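Local structure of vesicular integral-membrane protein VIP36 (Canis lupus familiaris, 2DUR) at residues Asp193-Phe205 with Ile239-Leu251. The protein acts as a calcium-dependent lectin of the early secretory pathway, binding high-mannose glycans and helping to transport and sort the glycoproteins that carry them. Numbering follows the deposited sequence.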
loop_
_atom_site.group_PDB
_atom_site.type_symbol
_atom_site.label_atom_id
_atom_site.label_comp_id
_atom_site.label_asym_id
_atom_site.label_seq_id
_atom_site.Cartn_x
_atom_site.Cartn_y
_atom_site.Cartn_z
ATOM N N ASP A 193 -0.514 3.159 14.549
ATOM C CA ASP A 193 -0.529 1.944 15.349
ATOM C C ASP A 193 -1.905 1.837 15.989
ATOM O O ASP A 193 -2.230 2.547 16.952
ATOM C CB ASP A 193 0.580 1.984 16.417
ATOM C CG ASP A 193 0.936 0.620 16.990
ATOM O OD1 ASP A 193 0.495 -0.445 16.512
ATOM O OD2 ASP A 193 1.750 0.642 17.953
ATOM N N ILE A 194 -2.713 0.957 15.421
ATOM C CA ILE A 194 -4.106 0.814 15.854
ATOM C C ILE A 194 -4.469 -0.646 16.043
ATOM O O ILE A 194 -3.795 -1.536 15.524
ATOM C CB ILE A 194 -5.095 1.464 14.852
ATOM C CG1 ILE A 194 -4.993 0.806 13.482
ATOM C CG2 ILE A 194 -4.835 2.987 14.750
ATOM C CD1 ILE A 194 -6.026 1.302 12.461
ATOM N N THR A 195 -5.554 -0.890 16.784
ATOM C CA THR A 195 -5.972 -2.253 17.052
ATOM C C THR A 195 -7.458 -2.386 16.686
ATOM O O THR A 195 -8.111 -1.396 16.366
ATOM C CB THR A 195 -5.775 -2.627 18.544
ATOM O OG1 THR A 195 -6.441 -1.653 19.361
ATOM C CG2 THR A 195 -4.259 -2.665 18.878
ATOM N N GLY A 196 -7.941 -3.618 16.738
ATOM C CA GLY A 196 -9.347 -3.922 16.449
ATOM C C GLY A 196 -9.613 -4.017 14.970
ATOM O O GLY A 196 -10.763 -3.953 14.546
ATOM N N VAL A 197 -8.560 -4.165 14.175
ATOM C CA VAL A 197 -8.709 -4.271 12.722
ATOM C C VAL A 197 -8.929 -5.735 12.330
ATOM O O VAL A 197 -8.080 -6.580 12.603
ATOM C CB VAL A 197 -7.486 -3.680 12.002
ATOM C CG1 VAL A 197 -7.543 -3.968 10.507
ATOM C CG2 VAL A 197 -7.349 -2.178 12.292
ATOM N N ARG A 198 -10.076 -6.020 11.694
ATOM C CA ARG A 198 -10.457 -7.382 11.293
ATOM C C ARG A 198 -10.315 -7.528 9.785
ATOM O O ARG A 198 -10.967 -6.810 9.037
ATOM C CB ARG A 198 -11.905 -7.718 11.710
ATOM C CG ARG A 198 -12.134 -7.746 13.222
ATOM C CD ARG A 198 -13.571 -8.189 13.637
ATOM N NE ARG A 198 -14.119 -9.391 12.981
ATOM C CZ ARG A 198 -13.811 -10.655 13.262
ATOM N NH1 ARG A 198 -12.899 -10.958 14.184
ATOM N NH2 ARG A 198 -14.409 -11.636 12.599
ATOM N N LEU A 199 -9.412 -8.404 9.360
ATOM C CA LEU A 199 -9.195 -8.692 7.940
ATOM C C LEU A 199 -9.118 -10.188 7.730
ATOM O O LEU A 199 -8.536 -10.899 8.571
ATOM C CB LEU A 199 -7.877 -8.063 7.474
ATOM C CG LEU A 199 -7.822 -6.524 7.482
ATOM C CD1 LEU A 199 -6.393 -6.048 7.210
ATOM C CD2 LEU A 199 -8.771 -5.910 6.470
ATOM N N PRO A 200 -9.705 -10.686 6.621
ATOM C CA PRO A 200 -9.586 -12.117 6.322
ATOM C C PRO A 200 -8.234 -12.498 5.719
ATOM O O PRO A 200 -7.475 -11.629 5.256
ATOM C CB PRO A 200 -10.686 -12.321 5.280
ATOM C CG PRO A 200 -10.708 -11.001 4.537
ATOM C CD PRO A 200 -10.520 -9.976 5.605
ATOM N N THR A 201 -7.949 -13.794 5.718
ATOM C CA THR A 201 -6.875 -14.340 4.892
ATOM C C THR A 201 -7.455 -14.514 3.483
ATOM O O THR A 201 -8.683 -14.450 3.312
ATOM C CB THR A 201 -6.446 -15.716 5.404
ATOM O OG1 THR A 201 -7.614 -16.517 5.622
ATOM C CG2 THR A 201 -5.624 -15.597 6.705
ATOM N N GLY A 202 -6.591 -14.758 2.493
ATOM C CA GLY A 202 -7.029 -15.037 1.128
ATOM C C GLY A 202 -7.145 -13.802 0.231
ATOM O O GLY A 202 -7.675 -13.886 -0.885
ATOM N N TYR A 203 -6.683 -12.654 0.718
ATOM C CA TYR A 203 -6.700 -11.428 -0.089
ATOM C C TYR A 203 -5.371 -11.268 -0.855
ATOM O O TYR A 203 -4.409 -12.009 -0.608
ATOM C CB TYR A 203 -6.987 -10.213 0.812
ATOM C CG TYR A 203 -8.459 -9.948 1.108
ATOM C CD1 TYR A 203 -9.447 -10.867 0.782
ATOM C CD2 TYR A 203 -8.851 -8.744 1.745
ATOM C CE1 TYR A 203 -10.807 -10.604 1.054
ATOM C CE2 TYR A 203 -10.185 -8.478 2.040
ATOM C CZ TYR A 203 -11.166 -9.396 1.675
ATOM O OH TYR A 203 -12.478 -9.115 1.969
ATOM N N TYR A 204 -5.322 -10.300 -1.778
ATOM C CA TYR A 204 -4.156 -10.065 -2.637
ATOM C C TYR A 204 -3.375 -8.827 -2.271
ATOM O O TYR A 204 -3.966 -7.771 -2.023
ATOM C CB TYR A 204 -4.618 -9.902 -4.113
ATOM C CG TYR A 204 -5.238 -11.132 -4.678
ATOM C CD1 TYR A 204 -6.614 -11.316 -4.632
ATOM C CD2 TYR A 204 -4.445 -12.128 -5.280
ATOM C CE1 TYR A 204 -7.195 -12.464 -5.145
ATOM C CE2 TYR A 204 -5.020 -13.279 -5.785
ATOM C CZ TYR A 204 -6.401 -13.440 -5.718
ATOM O OH TYR A 204 -6.996 -14.575 -6.226
ATOM N N PHE A 205 -2.045 -8.925 -2.252
ATOM C CA PHE A 205 -1.236 -7.725 -2.145
ATOM C C PHE A 205 -1.124 -7.047 -3.503
ATOM O O PHE A 205 -0.964 -7.701 -4.534
ATOM C CB PHE A 205 0.168 -8.022 -1.607
ATOM C CG PHE A 205 0.160 -8.381 -0.148
ATOM C CD1 PHE A 205 -0.034 -7.383 0.789
ATOM C CD2 PHE A 205 0.310 -9.709 0.267
ATOM C CE1 PHE A 205 -0.057 -7.672 2.146
ATOM C CE2 PHE A 205 0.287 -10.020 1.643
ATOM C CZ PHE A 205 0.102 -8.992 2.566
ATOM N N ILE A 239 -11.656 -21.441 13.321
ATOM C CA ILE A 239 -12.569 -20.592 12.542
ATOM C C ILE A 239 -12.059 -20.449 11.109
ATOM O O ILE A 239 -10.873 -20.651 10.847
ATOM C CB ILE A 239 -12.811 -19.189 13.184
ATOM C CG1 ILE A 239 -11.533 -18.348 13.205
ATOM C CG2 ILE A 239 -13.402 -19.326 14.583
ATOM C CD1 ILE A 239 -11.782 -16.864 12.971
ATOM N N ASP A 240 -12.954 -20.133 10.181
ATOM C CA ASP A 240 -12.555 -19.943 8.791
ATOM C C ASP A 240 -12.120 -18.502 8.566
ATOM O O ASP A 240 -12.957 -17.606 8.393
ATOM C CB ASP A 240 -13.695 -20.292 7.842
ATOM C CG ASP A 240 -13.264 -20.300 6.389
ATOM O OD1 ASP A 240 -12.169 -19.781 6.053
ATOM O OD2 ASP A 240 -14.038 -20.829 5.564
ATOM N N TRP A 241 -10.808 -18.291 8.578
ATOM C CA TRP A 241 -10.268 -16.934 8.489
ATOM C C TRP A 241 -10.479 -16.311 7.102
ATOM O O TRP A 241 -10.310 -15.093 6.946
ATOM C CB TRP A 241 -8.789 -16.915 8.863
ATOM C CG TRP A 241 -8.509 -17.168 10.317
ATOM C CD1 TRP A 241 -8.743 -18.318 11.013
ATOM C CD2 TRP A 241 -7.911 -16.249 11.245
ATOM N NE1 TRP A 241 -8.339 -18.169 12.326
ATOM C CE2 TRP A 241 -7.825 -16.911 12.494
ATOM C CE3 TRP A 241 -7.447 -14.929 11.143
ATOM C CZ2 TRP A 241 -7.280 -16.296 13.638
ATOM C CZ3 TRP A 241 -6.904 -14.315 12.278
ATOM C CH2 TRP A 241 -6.830 -15.000 13.512
ATOM N N THR A 242 -10.860 -17.119 6.105
ATOM C CA THR A 242 -11.085 -16.554 4.757
ATOM C C THR A 242 -12.434 -15.843 4.667
ATOM O O THR A 242 -12.701 -15.104 3.707
ATOM C CB THR A 242 -11.016 -17.622 3.629
ATOM O OG1 THR A 242 -12.195 -18.444 3.678
ATOM C CG2 THR A 242 -9.745 -18.464 3.738
ATOM N N LYS A 243 -13.296 -16.090 5.655
ATOM C CA LYS A 243 -14.642 -15.534 5.658
ATOM C C LYS A 243 -14.830 -14.327 6.596
ATOM O O LYS A 243 -15.951 -13.821 6.729
ATOM C CB LYS A 243 -15.672 -16.617 5.988
ATOM C CG LYS A 243 -15.634 -17.820 5.063
ATOM C CD LYS A 243 -16.387 -17.537 3.790
ATOM C CE LYS A 243 -16.489 -18.788 2.908
ATOM N NZ LYS A 243 -16.959 -19.972 3.689
ATOM N N ILE A 244 -13.752 -13.878 7.248
ATOM C CA ILE A 244 -13.819 -12.660 8.072
ATOM C C ILE A 244 -14.189 -11.468 7.195
ATOM O O ILE A 244 -13.601 -11.260 6.125
ATOM C CB ILE A 244 -12.489 -12.392 8.838
ATOM C CG1 ILE A 244 -12.193 -13.538 9.822
ATOM C CG2 ILE A 244 -12.508 -11.016 9.557
ATOM C CD1 ILE A 244 -10.746 -13.575 10.304
ATOM N N GLU A 245 -15.176 -10.694 7.628
ATOM C CA GLU A 245 -15.569 -9.487 6.894
ATOM C C GLU A 245 -14.654 -8.340 7.322
ATOM O O GLU A 245 -14.491 -8.098 8.516
ATOM C CB GLU A 245 -17.023 -9.131 7.192
ATOM C CG GLU A 245 -18.005 -10.236 6.805
ATOM C CD GLU A 245 -18.094 -10.445 5.295
ATOM O OE1 GLU A 245 -18.113 -9.440 4.553
ATOM O OE2 GLU A 245 -18.143 -11.619 4.850
ATOM N N PRO A 246 -14.071 -7.612 6.351
ATOM C CA PRO A 246 -13.218 -6.479 6.728
ATOM C C PRO A 246 -14.010 -5.507 7.580
ATOM O O PRO A 246 -15.108 -5.077 7.198
ATOM C CB PRO A 246 -12.831 -5.853 5.373
ATOM C CG PRO A 246 -12.947 -6.980 4.405
ATOM C CD PRO A 246 -14.138 -7.789 4.886
ATOM N N SER A 247 -13.478 -5.159 8.751
ATOM C CA SER A 247 -14.185 -4.248 9.653
ATOM C C SER A 247 -13.214 -3.764 10.705
ATOM O O SER A 247 -12.050 -4.196 10.727
ATOM C CB SER A 247 -15.385 -4.932 10.329
ATOM O OG SER A 247 -14.935 -5.900 11.246
ATOM N N VAL A 248 -13.686 -2.848 11.547
ATOM C CA VAL A 248 -12.866 -2.342 12.653
ATOM C C VAL A 248 -13.750 -2.280 13.888
ATOM O O VAL A 248 -14.876 -1.776 13.820
ATOM C CB VAL A 248 -12.271 -0.954 12.363
ATOM C CG1 VAL A 248 -11.353 -0.486 13.538
ATOM C CG2 VAL A 248 -11.475 -0.979 11.035
ATOM N N ASN A 249 -13.266 -2.865 14.977
ATOM C CA ASN A 249 -13.918 -2.700 16.280
ATOM C C ASN A 249 -13.324 -1.464 16.955
ATOM O O ASN A 249 -12.104 -1.259 16.902
ATOM C CB ASN A 249 -13.675 -3.920 17.163
ATOM C CG ASN A 249 -14.209 -5.195 16.556
ATOM O OD1 ASN A 249 -15.253 -5.180 15.901
ATOM N ND2 ASN A 249 -13.489 -6.305 16.759
ATOM N N PHE A 250 -14.156 -0.665 17.626
ATOM C CA PHE A 250 -13.696 0.582 18.231
ATOM C C PHE A 250 -13.861 0.613 19.739
ATOM O O PHE A 250 -14.943 0.340 20.264
ATOM C CB PHE A 250 -14.415 1.785 17.641
ATOM C CG PHE A 250 -14.131 1.990 16.191
ATOM C CD1 PHE A 250 -15.002 1.493 15.224
ATOM C CD2 PHE A 250 -12.982 2.661 15.789
ATOM C CE1 PHE A 250 -14.730 1.669 13.869
ATOM C CE2 PHE A 250 -12.709 2.839 14.435
ATOM C CZ PHE A 250 -13.573 2.356 13.485
ATOM N N LEU A 251 -12.781 0.964 20.432
ATOM C CA LEU A 251 -12.858 1.151 21.875
ATOM C C LEU A 251 -13.811 2.303 22.191
ATOM O O LEU A 251 -13.790 3.349 21.527
ATOM C CB LEU A 251 -11.450 1.432 22.434
ATOM C CG LEU A 251 -11.298 1.469 23.950
ATOM C CD1 LEU A 251 -11.399 0.039 24.513
ATOM C CD2 LEU A 251 -9.947 2.126 24.312
HETATM O O HOH W 1 -10.013 0.581 16.509
HETATM O O HOH W 2 -16.748 -11.555 10.167
HETATM O O HOH W 3 -15.538 -8.454 10.906
HETATM O O HOH W 4 -10.807 -14.597 1.666
#
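R198 runs its side chain alongside S247 OG and lays its guanidinium across the CG2 branch of I244. Its CB and CD both pass S247 OG, and CD also meets N249 ND2 at 3.6 Å. The chain bends at chi3 (47°). This brings the guanidinium over I244, with CG2 of I244 against one face, 3.6 Å from R198 NH2. One water lies in the guanidinium plane and accepts from R198 NE at 2.7 Å. The same water donates to E245 O and is hydrogen-bonded to S247 OG, so it ties the arginine to 239-251 although no direct polar bond joins the side chains. The backbones of R198 and S247 form an antiparallel hydrogen-bonded pair. R198 N donates to S247 O at 2.9 Å, and S247 N donates back to R198 O. N249 N gives a further bond to G196 O. Strand 247-248 thereby pairs with the end of strand 189-198 and forms one edge of a sheet of the legume-lectin-like beta sandwich. This is the lumenal domain, and the contact lies away from the calcium and glycan sites. V197 and V248 point to the other face of the sheet; V248 and P246 also touch V133 of strand 128-135. Beyond the paired strands, proline packing takes over. The P246 ring crosses that of P200 at about a right angle, and P246 CG sits at the edge of the Y203 ring, 3.3 Å from Y203 OH. P200 CG sits over one face of the same ring, offset toward its rim. Further on, T201 N donates to W241 O at 3.0 Å, coming from above the carbonyl plane. Another water donates to both T201 O and T242 O.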